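Local coordinates for 2-aminomuconate 6-semialdehyde dehydrogenase (Burkholderia cenocepacia, PDB 4U3W), which probably oxidises 2-aminomuconate 6-semialdehyde to 2-aminomuconate with a nicotinamide cofactor, at residues Ala70-Ala74 against Gly75-Thr79; Glu210-Asp214 against Val215-Pro219; Thr443-Ala446 against Arg447-Val451; Ile459-Val462 against Asn463-Phe466. All coordinates share one frame; numbering follows the deposited sequence.

The four contacts form two pairs. Interactions 1 and 2 touch: A71 and W76, in the last turns of helix 58-76, pack on the segment 215-219 that leaves helix 203-214. Interactions 3 and 4 also touch, and belong to one beta-alpha-beta unit, helix 445-452 followed by strand 459-462. The two pairs stand about 38 to 50 Å apart, centre to centre. Each contact is partly buried, but with different chemistry. Interactions 1 and 2 are helix ends held by backbone bonds, one through wide turns and one through a Schellman motif. Interaction 3 starts a helix at a subunit interface, whereas interaction 4 is aromatic packing without a hydrogen bond across its segments.

Interaction 1: Ala70-Ala74 against Gly75-Thr79; sequences AAQKA and GWRDT
Q72 meets both W76 and R77 where helix 58-76 runs out, and its carbonyl is shared by two donors. Q72 O accepts from G75 N and from R77 N, each at 3.2 Å; the R77 bond lies in the carbonyl plane on a lone pair, while G75 N comes from well above that plane. One residue earlier, A71 O accepts from W76 N at 3.3 Å. The bonds from W76 and R77 both reach back five residues, which is the wider pi-type turn. G75 has a phi of 132°, where a CB would jam against A74 O, which calls for glycine. On this inner side the Q72 chain is bent at chi2 (-71°), which lays its amide beside the next turn: NE2 sits in plane at the indole edge, 3.6 Å from W76 CD1, and OE1 lies 3.8 Å from R77 CB. NE2 is held by the carbonyl of G190.

The outer side is looser. K73, A74 and D78 are exposed; K73 CG comes no nearer than 4.2 Å to R77 NH1, and the R77 NE to D78 OD1 salt bridge is long at 3.7 Å. R77 packs on E456 of the second subunit. A type I turn from W76 to T79 then leads the chain off. Inward, W76 packs against W87 of helix 81-96, and A71, Q72 and W76 all rest on C192 of strand 192-196.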
ATOM      1  N   ALA A  70      23.413  -8.566  24.285  1.00 40.46           N
ATOM      2  CA  ALA A  70      23.389 -10.005  24.552  1.00 41.97           C
ATOM      3  C   ALA A  70      21.958 -10.571  24.406  1.00 40.17           C
ATOM      4  O   ALA A  70      21.768 -11.670  23.899  1.00 38.29           O
ATOM      5  CB  ALA A  70      23.964 -10.302  25.944  1.00 40.76           C
ATOM      6  N   ALA A  71      20.957  -9.809  24.841  1.00 37.54           N
ATOM      7  CA  ALA A  71      19.553 -10.244  24.761  1.00 37.57           C
ATOM      8  C   ALA A  71      19.055 -10.370  23.311  1.00 40.53           C
ATOM      9  O   ALA A  71      18.221 -11.240  22.981  1.00 38.82           O
ATOM     10  CB  ALA A  71      18.652  -9.260  25.592  1.00 34.09           C
ATOM     11  N   GLN A  72      19.549  -9.509  22.427  1.00 42.81           N
ATOM     12  CA  GLN A  72      19.300  -9.702  21.000  1.00 44.92           C
ATOM     13  C   GLN A  72      19.691 -11.132  20.536  1.00 51.53           C
ATOM     14  O   GLN A  72      18.872 -11.898  19.997  1.00 50.89           O
ATOM     15  CB  GLN A  72      20.099  -8.678  20.183  1.00 46.18           C
ATOM     16  CG  GLN A  72      19.455  -7.321  20.083  1.00 42.98           C
ATOM     17  CD  GLN A  72      18.188  -7.331  19.181  1.00 39.43           C
ATOM     18  OE1 GLN A  72      18.290  -7.359  17.975  1.00 41.91           O
ATOM     19  NE2 GLN A  72      17.000  -7.272  19.800  1.00 34.60           N
ATOM     20  N   LYS A  73      20.942 -11.498  20.786  1.00 50.43           N
ATOM     21  CA  LYS A  73      21.452 -12.775  20.319  1.00 53.09           C
ATOM     22  C   LYS A  73      20.880 -13.945  21.128  1.00 52.62           C
ATOM     23  O   LYS A  73      20.831 -15.061  20.640  1.00 56.04           O
ATOM     24  CB  LYS A  73      22.993 -12.777  20.372  1.00 54.90           C
ATOM     25  CG  LYS A  73      23.593 -11.542  19.709  1.00 57.90           C
ATOM     26  CD  LYS A  73      25.104 -11.494  19.811  1.00 64.67           C
ATOM     27  CE  LYS A  73      25.570 -10.060  20.136  1.00 67.69           C
ATOM     28  NZ  LYS A  73      27.005  -9.966  20.550  1.00 71.09           N
ATOM     29  N   ALA A  74      20.459 -13.710  22.366  1.00 49.78           N
ATOM     30  CA  ALA A  74      19.913 -14.807  23.152  1.00 49.91           C
ATOM     31  C   ALA A  74      18.510 -15.188  22.674  1.00 52.61           C
ATOM     32  O   ALA A  74      17.906 -16.123  23.210  1.00 55.36           O
ATOM     33  CB  ALA A  74      19.878 -14.472  24.618  1.00 45.97           C
ATOM     34  N   GLY A  75      17.983 -14.472  21.686  1.00 49.45           N
ATOM     35  CA  GLY A  75      16.783 -14.951  21.038  1.00 49.82           C
ATOM     36  C   GLY A  75      15.657 -13.949  20.858  1.00 45.21           C
ATOM     37  O   GLY A  75      14.703 -14.231  20.153  1.00 45.74           O
ATOM     38  N   TRP A  76      15.750 -12.791  21.490  1.00 43.39           N
ATOM     39  CA  TRP A  76      14.698 -11.778  21.324  1.00 43.35           C
ATOM     40  C   TRP A  76      14.636 -11.345  19.875  1.00 48.06           C
ATOM     41  O   TRP A  76      13.555 -11.008  19.341  1.00 46.37           O
ATOM     42  CB  TRP A  76      14.943 -10.563  22.212  1.00 39.92           C
ATOM     43  CG  TRP A  76      13.823  -9.509  22.067  1.00 38.02           C
ATOM     44  CD1 TRP A  76      13.908  -8.313  21.428  1.00 37.68           C
ATOM     45  CD2 TRP A  76      12.466  -9.616  22.542  1.00 36.79           C
ATOM     46  NE1 TRP A  76      12.693  -7.635  21.500  1.00 36.47           N
ATOM     47  CE2 TRP A  76      11.802  -8.404  22.201  1.00 36.07           C
ATOM     48  CE3 TRP A  76      11.763 -10.588  23.272  1.00 36.87           C
ATOM     49  CZ2 TRP A  76      10.457  -8.149  22.545  1.00 34.19           C
ATOM     50  CZ3 TRP A  76      10.419 -10.327  23.625  1.00 37.37           C
ATOM     51  CH2 TRP A  76       9.789  -9.114  23.257  1.00 34.60           C
ATOM     52  N   ARG A  77      15.811 -11.352  19.239  1.00 50.18           N
ATOM     53  CA  ARG A  77      15.925 -11.009  17.820  1.00 53.05           C
ATOM     54  C   ARG A  77      15.095 -11.967  16.928  1.00 50.75           C
ATOM     55  O   ARG A  77      14.573 -11.564  15.881  1.00 48.84           O
ATOM     56  CB  ARG A  77      17.401 -11.028  17.408  1.00 59.60           C
ATOM     57  CG  ARG A  77      17.690 -10.691  15.964  1.00 66.01           C
ATOM     58  CD  ARG A  77      19.145 -10.981  15.656  1.00 72.97           C
ATOM     59  NE  ARG A  77      19.491 -12.387  15.892  1.00 80.21           N
ATOM     60  CZ  ARG A  77      20.735 -12.859  16.025  1.00 84.56           C
ATOM     61  NH1 ARG A  77      21.777 -12.042  15.948  1.00 85.33           N
ATOM     62  NH2 ARG A  77      20.940 -14.155  16.236  1.00 86.87           N
ATOM     63  N   ASP A  78      14.950 -13.219  17.354  1.00 48.36           N
ATOM     64  CA  ASP A  78      14.256 -14.183  16.541  1.00 51.60           C
ATOM     65  C   ASP A  78      12.756 -14.398  16.911  1.00 49.83           C
ATOM     66  O   ASP A  78      12.094 -15.292  16.353  1.00 50.67           O
ATOM     67  CB  ASP A  78      14.996 -15.509  16.605  1.00 57.55           C
ATOM     68  CG  ASP A  78      16.450 -15.403  16.113  1.00 61.57           C
ATOM     69  OD1 ASP A  78      16.714 -14.743  15.071  1.00 61.47           O
ATOM     70  OD2 ASP A  78      17.319 -15.990  16.791  1.00 64.52           O
ATOM     71  N   THR A  79      12.203 -13.597  17.814  1.00 44.44           N
ATOM     72  CA  THR A  79      10.757 -13.717  18.092  1.00 43.32           C
ATOM     73  C   THR A  79       9.916 -13.439  16.828  1.00 43.04           C
ATOM     74  O   THR A  79      10.335 -12.672  15.966  1.00 42.51           O
ATOM     75  CB  THR A  79      10.319 -12.773  19.222  1.00 40.47           C
ATOM     76  OG1 THR A  79      10.798 -11.438  18.988  1.00 38.62           O
ATOM     77  CG2 THR A  79      10.897 -13.242  20.580  1.00 39.29           C
TER

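Interaction 2: Glu210-Asp214 against Val215-Pro219; sequences EVMHD and VGLPP
H213 touches G216 through its backbone alone, and its flat imidazole turns away from 215-219 to meet the ring of Y27, with planes at about 75°; its ND1 is hydrogen-bonded to the Y27 hydroxyl. The other flat neighbour is the indole of W87 on helix 81-96, against which V215, L217 and P218 all pack. Helix 203-214 ends here in a Schellman motif. L217 N reaches back to M212 O at 3.1 Å, nearly in line with the carbonyl, and inside that loop G216 N makes a weak bond to H213 O at 3.0 Å. G216 has the positive phi (80°) that such a close requires. The apolar contact that often goes with the motif is present too: M212 SD lies 3.9 Å from L217 CD2, the two side chains running side by side in the same direction. F222 of strand 222-224 touches both, and V183 and L187 cover M212 further. V215 N keeps a regular helical bond to V211 O at 2.9 Å, and V215 CG2 sits 3.4 Å from M212 O. A water donates to L217 O at 2.9 Å and, weakly, to M212 O.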
ATOM      1  N   GLU A 210       8.895  -2.447  36.694  1.00 25.22           N
ATOM      2  CA  GLU A 210       8.325  -3.497  37.556  1.00 28.53           C
ATOM      3  C   GLU A 210       7.347  -4.379  36.793  1.00 27.57           C
ATOM      4  O   GLU A 210       7.296  -5.620  36.983  1.00 28.10           O
ATOM      5  CB  GLU A 210       7.595  -2.869  38.764  1.00 30.34           C
ATOM      6  CG  GLU A 210       8.544  -2.115  39.671  1.00 31.25           C
ATOM      7  CD  GLU A 210       7.877  -1.533  40.905  1.00 37.11           C
ATOM      8  OE1 GLU A 210       6.742  -1.945  41.235  1.00 38.86           O
ATOM      9  OE2 GLU A 210       8.508  -0.674  41.572  1.00 40.43           O
ATOM     10  N   VAL A 211       6.566  -3.758  35.921  1.00 29.17           N
ATOM     11  CA  VAL A 211       5.625  -4.537  35.092  1.00 29.20           C
ATOM     12  C   VAL A 211       6.398  -5.454  34.129  1.00 31.56           C
ATOM     13  O   VAL A 211       6.056  -6.656  34.006  1.00 30.99           O
ATOM     14  CB  VAL A 211       4.621  -3.610  34.318  1.00 25.39           C
ATOM     15  CG1 VAL A 211       3.834  -4.455  33.276  1.00 25.61           C
ATOM     16  CG2 VAL A 211       3.655  -2.982  35.320  1.00 28.75           C
ATOM     17  N   MET A 212       7.415  -4.910  33.447  1.00 30.38           N
ATOM     18  CA  MET A 212       8.306  -5.707  32.584  1.00 32.53           C
ATOM     19  C   MET A 212       8.834  -6.943  33.322  1.00 34.18           C
ATOM     20  O   MET A 212       8.871  -8.056  32.779  1.00 33.80           O
ATOM     21  CB  MET A 212       9.547  -4.887  32.089  1.00 28.10           C
ATOM     22  CG  MET A 212       9.198  -3.609  31.282  1.00 28.60           C
ATOM     23  SD  MET A 212       8.283  -4.060  29.756  1.00 37.31           S
ATOM     24  CE  MET A 212       8.110  -2.457  28.970  1.00 27.04           C
ATOM     25  N   HIS A 213       9.299  -6.703  34.542  1.00 32.91           N
ATOM     26  CA  HIS A 213       9.817  -7.743  35.419  1.00 35.59           C
ATOM     27  C   HIS A 213       8.732  -8.760  35.802  1.00 38.00           C
ATOM     28  O   HIS A 213       8.957  -9.967  35.722  1.00 37.94           O
ATOM     29  CB  HIS A 213      10.395  -7.099  36.691  1.00 36.61           C
ATOM     30  CG  HIS A 213      11.230  -8.043  37.497  1.00 41.41           C
ATOM     31  ND1 HIS A 213      12.368  -8.629  36.993  1.00 41.56           N
ATOM     32  CD2 HIS A 213      11.095  -8.509  38.761  1.00 45.44           C
ATOM     33  CE1 HIS A 213      12.901  -9.422  37.906  1.00 44.43           C
ATOM     34  NE2 HIS A 213      12.156  -9.358  38.995  1.00 46.61           N
ATOM     35  N   ASP A 214       7.549  -8.269  36.193  1.00 36.81           N
ATOM     36  CA  ASP A 214       6.500  -9.166  36.656  1.00 39.35           C
ATOM     37  C   ASP A 214       5.937 -10.042  35.525  1.00 37.37           C
ATOM     38  O   ASP A 214       5.610 -11.213  35.755  1.00 38.33           O
ATOM     39  CB  ASP A 214       5.381  -8.380  37.356  1.00 41.25           C
ATOM     40  CG  ASP A 214       5.759  -7.944  38.769  1.00 50.56           C
ATOM     41  OD1 ASP A 214       6.764  -8.468  39.329  1.00 52.84           O
ATOM     42  OD2 ASP A 214       5.057  -7.058  39.327  1.00 52.70           O
ATOM     43  N   VAL A 215       5.888  -9.544  34.296  1.00 33.79           N
ATOM     44  CA  VAL A 215       5.391 -10.388  33.228  1.00 35.45           C
ATOM     45  C   VAL A 215       6.513 -11.311  32.709  1.00 36.77           C
ATOM     46  O   VAL A 215       6.274 -12.206  31.908  1.00 35.14           O
ATOM     47  CB  VAL A 215       4.783  -9.565  32.057  1.00 36.03           C
ATOM     48  CG1 VAL A 215       3.713  -8.594  32.601  1.00 30.72           C
ATOM     49  CG2 VAL A 215       5.848  -8.793  31.320  1.00 37.10           C
ATOM     50  N   GLY A 216       7.741 -11.085  33.166  1.00 37.11           N
ATOM     51  CA  GLY A 216       8.835 -11.981  32.816  1.00 37.21           C
ATOM     52  C   GLY A 216       9.420 -11.757  31.438  1.00 34.32           C
ATOM     53  O   GLY A 216       9.907 -12.692  30.811  1.00 31.82           O
ATOM     54  N   LEU A 217       9.369 -10.523  30.947  1.00 31.64           N
ATOM     55  CA  LEU A 217      10.093 -10.210  29.726  1.00 32.44           C
ATOM     56  C   LEU A 217      11.588 -10.659  29.866  1.00 32.83           C
ATOM     57  O   LEU A 217      12.181 -10.445  30.918  1.00 34.68           O
ATOM     58  CB  LEU A 217       9.993  -8.706  29.462  1.00 30.29           C
ATOM     59  CG  LEU A 217      10.351  -8.278  28.045  1.00 27.41           C
ATOM     60  CD1 LEU A 217       9.209  -8.723  27.082  1.00 28.02           C
ATOM     61  CD2 LEU A 217      10.521  -6.775  28.079  1.00 26.52           C
ATOM     62  N   PRO A 218      12.178 -11.295  28.841  1.00 33.09           N
ATOM     63  CA  PRO A 218      13.564 -11.819  29.005  1.00 34.07           C
ATOM     64  C   PRO A 218      14.605 -10.768  29.450  1.00 34.08           C
ATOM     65  O   PRO A 218      14.502  -9.586  29.102  1.00 31.89           O
ATOM     66  CB  PRO A 218      13.900 -12.345  27.621  1.00 32.06           C
ATOM     67  CG  PRO A 218      12.540 -12.758  27.030  1.00 32.86           C
ATOM     68  CD  PRO A 218      11.592 -11.689  27.530  1.00 30.93           C
ATOM     69  N   PRO A 219      15.575 -11.190  30.262  1.00 33.43           N
ATOM     70  CA  PRO A 219      16.534 -10.216  30.828  1.00 33.84           C
ATOM     71  C   PRO A 219      17.339  -9.528  29.706  1.00 32.70           C
ATOM     72  O   PRO A 219      17.746 -10.167  28.722  1.00 31.96           O
ATOM     73  CB  PRO A 219      17.444 -11.082  31.761  1.00 32.69           C
ATOM     74  CG  PRO A 219      17.253 -12.544  31.226  1.00 40.76           C
ATOM     75  CD  PRO A 219      15.791 -12.570  30.735  1.00 37.88           C
TER
HETATM   76  O   HOH W   1      12.057  -7.867  32.318  1.00 35.15           O

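Interaction 3: Thr443-Ala446 against Arg447-Val451; sequences TQLA and RGHRV
L445 and H449 are brought together by the first torsion of L445, whose CG stands anti to its own N (chi1 177°). L445 CD1 thereby arrives in plane at the imidazole edge, 3.9 Å from H449 CD2, and the same CD2 is 3.3 Å from L445 O. R450 takes the less usual rotamer, CG between N and the carbonyl carbon (chi1 78°), and its extended chain runs back along the helix. Its NH1 reaches A446 CB at 3.6 Å, and the guanidinium centre lies over R447 CA.

Q444 occupies the N-cap position of helix 445-452, the helical arm of the beta-alpha-beta crossover that joins the neighbouring parallel strands 437-441 and 459-462. G448 N bonds to Q444 O at 3.0 Å and R450 N to A446 O at 2.9 Å, whereas the intervening H449 N to L445 O bond is weak.

Both arginines carry their charge to E422, each pairing with one of its carboxylate oxygens; R447 has a second acid in D284 and a cation-pi contact with F282. Such a pair of positive groups would tend to keep that glutamate ionised. H449 faces the assembly instead: its ND1 is bonded to Y157 OH of the second subunit, its NE2 to H449 NE2 of the third, and I504 of the fourth packs on it.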
ATOM      1  N   THR A 443     -15.493  27.314   9.434  1.00 29.88           N
ATOM      2  CA  THR A 443     -16.571  26.438   8.978  1.00 29.49           C
ATOM      3  C   THR A 443     -16.583  26.279   7.446  1.00 31.79           C
ATOM      4  O   THR A 443     -17.463  25.586   6.901  1.00 32.88           O
ATOM      5  CB  THR A 443     -17.954  26.988   9.393  1.00 33.78           C
ATOM      6  OG1 THR A 443     -18.054  28.310   8.893  1.00 29.07           O
ATOM      7  CG2 THR A 443     -18.108  27.035  10.907  1.00 35.05           C
ATOM      8  N   GLN A 444     -15.645  26.915   6.735  1.00 30.54           N
ATOM      9  CA  GLN A 444     -15.710  26.890   5.274  0.55 30.21           C
ATOM     10  C   GLN A 444     -14.912  25.755   4.658  1.00 31.72           C
ATOM     11  O   GLN A 444     -13.709  25.523   4.983  1.00 27.35           O
ATOM     12  CB  GLN A 444     -15.264  28.240   4.710  0.55 30.18           C
ATOM     13  CG  GLN A 444     -16.221  29.348   5.084  0.55 31.06           C
ATOM     14  CD  GLN A 444     -17.596  29.254   4.431  0.55 35.01           C
ATOM     15  OE1 GLN A 444     -17.740  29.371   3.198  0.55 33.90           O
ATOM     16  NE2 GLN A 444     -18.636  29.109   5.271  0.55 37.47           N
ATOM     17  N   LEU A 445     -15.590  25.011   3.789  1.00 31.61           N
ATOM     18  CA  LEU A 445     -15.016  23.822   3.141  1.00 31.11           C
ATOM     19  C   LEU A 445     -13.726  24.102   2.364  1.00 32.32           C
ATOM     20  O   LEU A 445     -12.676  23.523   2.655  1.00 33.03           O
ATOM     21  CB  LEU A 445     -16.053  23.181   2.185  1.00 28.54           C
ATOM     22  CG  LEU A 445     -15.586  21.959   1.374  1.00 31.75           C
ATOM     23  CD1 LEU A 445     -15.282  20.699   2.272  1.00 28.45           C
ATOM     24  CD2 LEU A 445     -16.673  21.646   0.322  1.00 29.33           C
ATOM     25  N   ALA A 446     -13.796  25.008   1.393  1.00 32.37           N
ATOM     26  CA  ALA A 446     -12.639  25.304   0.558  1.00 32.83           C
ATOM     27  C   ALA A 446     -11.478  25.881   1.390  1.00 33.33           C
ATOM     28  O   ALA A 446     -10.325  25.437   1.274  1.00 30.06           O
ATOM     29  CB  ALA A 446     -13.040  26.262  -0.578  1.00 37.41           C
ATOM     30  N   ARG A 447     -11.803  26.846   2.231  1.00 32.35           N
ATOM     31  CA  ARG A 447     -10.804  27.474   3.062  1.00 33.31           C
ATOM     32  C   ARG A 447     -10.024  26.489   3.971  1.00 33.28           C
ATOM     33  O   ARG A 447      -8.779  26.576   4.080  1.00 33.66           O
ATOM     34  CB  ARG A 447     -11.450  28.545   3.932  1.00 32.18           C
ATOM     35  CG  ARG A 447     -10.387  29.339   4.573  1.00 37.72           C
ATOM     36  CD  ARG A 447     -10.778  29.930   5.890  1.00 39.70           C
ATOM     37  NE  ARG A 447     -11.761  30.999   5.858  1.00 42.45           N
ATOM     38  CZ  ARG A 447     -11.641  32.164   5.230  1.00 47.08           C
ATOM     39  NH1 ARG A 447     -12.594  33.073   5.358  1.00 46.03           N
ATOM     40  NH2 ARG A 447     -10.602  32.418   4.452  1.00 50.54           N
ATOM     41  N   GLY A 448     -10.748  25.586   4.637  1.00 30.97           N
ATOM     42  CA  GLY A 448     -10.145  24.635   5.551  1.00 31.34           C
ATOM     43  C   GLY A 448      -9.035  23.838   4.878  1.00 33.22           C
ATOM     44  O   GLY A 448      -7.912  23.732   5.413  1.00 32.33           O
ATOM     45  N   HIS A 449      -9.354  23.286   3.702  1.00 32.09           N
ATOM     46  CA  HIS A 449      -8.399  22.454   2.958  1.00 34.41           C
ATOM     47  C   HIS A 449      -7.284  23.284   2.286  1.00 33.59           C
ATOM     48  O   HIS A 449      -6.105  22.903   2.349  1.00 35.37           O
ATOM     49  CB  HIS A 449      -9.143  21.578   1.912  1.00 28.03           C
ATOM     50  CG  HIS A 449     -10.033  20.551   2.546  1.00 28.20           C
ATOM     51  ND1 HIS A 449      -9.544  19.474   3.264  1.00 27.77           N
ATOM     52  CD2 HIS A 449     -11.387  20.451   2.583  1.00 29.95           C
ATOM     53  CE1 HIS A 449     -10.557  18.770   3.742  1.00 28.97           C
ATOM     54  NE2 HIS A 449     -11.692  19.340   3.333  1.00 29.66           N
ATOM     55  N   ARG A 450      -7.626  24.422   1.683  1.00 30.94           N
ATOM     56  CA  ARG A 450      -6.583  25.167   0.950  1.00 33.71           C
ATOM     57  C   ARG A 450      -5.584  25.849   1.885  1.00 32.90           C
ATOM     58  O   ARG A 450      -4.387  25.966   1.538  1.00 35.82           O
ATOM     59  CB  ARG A 450      -7.196  26.199   0.002  1.00 34.92           C
ATOM     60  CG  ARG A 450      -7.675  27.477   0.643  1.00 35.81           C
ATOM     61  CD  ARG A 450      -8.478  28.318  -0.382  1.00 41.32           C
ATOM     62  NE  ARG A 450      -9.005  29.501   0.279  1.00 41.05           N
ATOM     63  CZ  ARG A 450     -10.257  29.943   0.204  1.00 42.94           C
ATOM     64  NH1 ARG A 450     -11.152  29.349  -0.578  1.00 40.96           N
ATOM     65  NH2 ARG A 450     -10.592  31.033   0.889  1.00 44.57           N
ATOM     66  N   VAL A 451      -6.042  26.280   3.064  1.00 29.89           N
ATOM     67  CA  VAL A 451      -5.118  26.876   4.038  1.00 29.36           C
ATOM     68  C   VAL A 451      -4.226  25.778   4.677  1.00 34.32           C
ATOM     69  O   VAL A 451      -3.001  25.929   4.751  1.00 33.01           O
ATOM     70  CB  VAL A 451      -5.856  27.639   5.172  1.00 28.90           C
ATOM     71  CG1 VAL A 451      -4.854  28.050   6.231  1.00 31.11           C
ATOM     72  CG2 VAL A 451      -6.548  28.912   4.631  1.00 29.03           C
TER

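Interaction 4: Ile459-Val462 against Asn463-Phe466; sequences IVWV and NAWF
W461 leans over the backbone of A464 to F466. Its CB starts the contact 3.2 Å from A464 O, a buried carbonyl oxygen with no polar partner in the model. With CG set beside the backbone N (chi1 -72°), the indole lies along the returning chain. CE2 then comes within 3.3 Å of F466 N, which stands above the centre of the ring. CZ2 is 3.5 Å from F466 CA, while CE3 and CZ3 on the other flank each reach W465 CD1 at 4.0 Å. NE1 is bonded to the carbonyl of V467. The two indoles meet obliquely, their planes 63° apart, and I459 CG2 covers the opposite face of W461, 3.7 Å above the ring plane, so this ring is sandwiched between its own strand and the loop.

Strand 459-462 ends its sheet within the chain, but it pairs in parallel with a strand of the second subunit, so the sheet runs on across the interface. N463 is where the chain turns: its phi is positive (59°), and its ND2 is fastened to the carbonyl of T442. W465 NE1 is held by the carbonyl of L307. V462 and N463 also pack on L445 of the third subunit.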
ATOM      1  N   ILE A 459       1.973  18.567  11.340  1.00 31.13           N
ATOM      2  CA  ILE A 459       0.564  18.269  11.586  1.00 31.75           C
ATOM      3  C   ILE A 459      -0.272  19.528  11.441  1.00 28.07           C
ATOM      4  O   ILE A 459       0.151  20.581  11.915  1.00 25.93           O
ATOM      5  CB  ILE A 459       0.317  17.699  12.996  1.00 32.95           C
ATOM      6  CG1 ILE A 459       1.156  16.436  13.218  1.00 32.09           C
ATOM      7  CG2 ILE A 459      -1.175  17.265  13.121  1.00 25.65           C
ATOM      8  CD1 ILE A 459       2.373  16.705  14.145  1.00 47.00           C
ATOM      9  N   VAL A 460      -1.459  19.441  10.833  1.00 26.23           N
ATOM     10  CA  VAL A 460      -2.393  20.601  10.865  1.00 27.47           C
ATOM     11  C   VAL A 460      -3.770  20.079  11.282  1.00 26.19           C
ATOM     12  O   VAL A 460      -4.264  19.154  10.605  1.00 25.71           O
ATOM     13  CB  VAL A 460      -2.544  21.316   9.489  1.00 27.06           C
ATOM     14  CG1 VAL A 460      -3.613  22.493   9.592  1.00 24.79           C
ATOM     15  CG2 VAL A 460      -1.163  21.821   8.917  1.00 24.63           C
ATOM     16  N   TRP A 461      -4.327  20.599  12.397  1.00 23.73           N
ATOM     17  CA  TRP A 461      -5.702  20.273  12.798  1.00 25.22           C
ATOM     18  C   TRP A 461      -6.703  21.351  12.306  1.00 27.44           C
ATOM     19  O   TRP A 461      -6.375  22.522  12.320  1.00 29.12           O
ATOM     20  CB  TRP A 461      -5.836  20.139  14.323  1.00 27.37           C
ATOM     21  CG  TRP A 461      -5.204  18.903  14.868  1.00 31.86           C
ATOM     22  CD1 TRP A 461      -5.673  17.592  14.770  1.00 33.05           C
ATOM     23  CD2 TRP A 461      -3.980  18.834  15.599  1.00 33.30           C
ATOM     24  NE1 TRP A 461      -4.803  16.735  15.401  1.00 33.80           N
ATOM     25  CE2 TRP A 461      -3.752  17.463  15.908  1.00 36.22           C
ATOM     26  CE3 TRP A 461      -3.053  19.789  16.003  1.00 35.29           C
ATOM     27  CZ2 TRP A 461      -2.620  17.033  16.611  1.00 36.14           C
ATOM     28  CZ3 TRP A 461      -1.913  19.354  16.738  1.00 35.50           C
ATOM     29  CH2 TRP A 461      -1.720  17.996  17.016  1.00 35.60           C
ATOM     30  N   VAL A 462      -7.901  20.917  11.854  1.00 25.71           N
ATOM     31  CA  VAL A 462      -8.944  21.847  11.444  1.00 25.24           C
ATOM     32  C   VAL A 462     -10.139  21.621  12.386  1.00 22.36           C
ATOM     33  O   VAL A 462     -10.718  20.485  12.411  1.00 26.05           O
ATOM     34  CB  VAL A 462      -9.358  21.640   9.937  1.00 27.10           C
ATOM     35  CG1 VAL A 462     -10.377  22.732   9.514  1.00 26.54           C
ATOM     36  CG2 VAL A 462      -8.110  21.741   9.055  1.00 28.73           C
ATOM     37  N   ASN A 463     -10.454  22.653  13.174  1.00 37.38           N
ATOM     38  CA  ASN A 463     -11.477  22.559  14.195  1.00 36.44           C
ATOM     39  C   ASN A 463     -11.202  21.469  15.243  1.00 40.62           C
ATOM     40  O   ASN A 463     -12.117  20.801  15.718  1.00 35.42           O
ATOM     41  CB  ASN A 463     -12.891  22.364  13.528  1.00 36.48           C
ATOM     42  CG  ASN A 463     -13.265  23.544  12.625  1.00 36.96           C
ATOM     43  OD1 ASN A 463     -12.821  24.671  12.874  1.00 36.92           O
ATOM     44  ND2 ASN A 463     -14.049  23.287  11.559  1.00 37.51           N
ATOM     45  N   ALA A 464      -9.929  21.305  15.621  1.00 36.07           N
ATOM     46  CA  ALA A 464      -9.537  20.324  16.584  1.00 35.68           C
ATOM     47  C   ALA A 464      -8.104  20.688  17.076  1.00 35.88           C
ATOM     48  O   ALA A 464      -7.496  21.615  16.574  1.00 36.36           O
ATOM     49  CB  ALA A 464      -9.572  18.896  15.967  1.00 35.99           C
ATOM     50  N   TRP A 465      -7.611  19.920  18.027  1.00 35.59           N
ATOM     51  CA  TRP A 465      -6.245  20.062  18.518  1.00 35.85           C
ATOM     52  C   TRP A 465      -5.854  18.771  19.275  1.00 37.77           C
ATOM     53  O   TRP A 465      -6.657  18.198  20.011  1.00 35.11           O
ATOM     54  CB  TRP A 465      -6.109  21.314  19.408  1.00 35.57           C
ATOM     55  CG  TRP A 465      -4.700  21.463  19.989  1.00 35.91           C
ATOM     56  CD1 TRP A 465      -3.578  21.880  19.330  1.00 36.67           C
ATOM     57  CD2 TRP A 465      -4.287  21.108  21.316  1.00 35.58           C
ATOM     58  NE1 TRP A 465      -2.467  21.848  20.200  1.00 36.83           N
ATOM     59  CE2 TRP A 465      -2.882  21.384  21.420  1.00 36.18           C
ATOM     60  CE3 TRP A 465      -4.961  20.624  22.436  1.00 34.92           C
ATOM     61  CZ2 TRP A 465      -2.151  21.171  22.593  1.00 36.14           C
ATOM     62  CZ3 TRP A 465      -4.225  20.408  23.615  1.00 35.29           C
ATOM     63  CH2 TRP A 465      -2.814  20.677  23.671  1.00 35.51           C
ATOM     64  N   PHE A 466      -4.641  18.303  19.026  1.00 36.13           N
ATOM     65  CA  PHE A 466      -4.050  17.165  19.751  1.00 36.03           C
ATOM     66  C   PHE A 466      -4.980  15.932  19.669  1.00 40.20           C
ATOM     67  O   PHE A 466      -5.257  15.269  20.671  1.00 39.70           O
ATOM     68  CB  PHE A 466      -3.734  17.579  21.191  1.00 35.72           C
ATOM     69  CG  PHE A 466      -2.735  16.665  21.924  1.00 38.07           C
ATOM     70  CD1 PHE A 466      -1.957  15.749  21.242  1.00 36.25           C
ATOM     71  CD2 PHE A 466      -2.566  16.781  23.288  1.00 38.80           C
ATOM     72  CE1 PHE A 466      -1.050  14.914  21.913  1.00 37.80           C
ATOM     73  CE2 PHE A 466      -1.634  15.953  23.983  1.00 39.26           C
ATOM     74  CZ  PHE A 466      -0.888  15.033  23.285  1.00 37.16           C
TER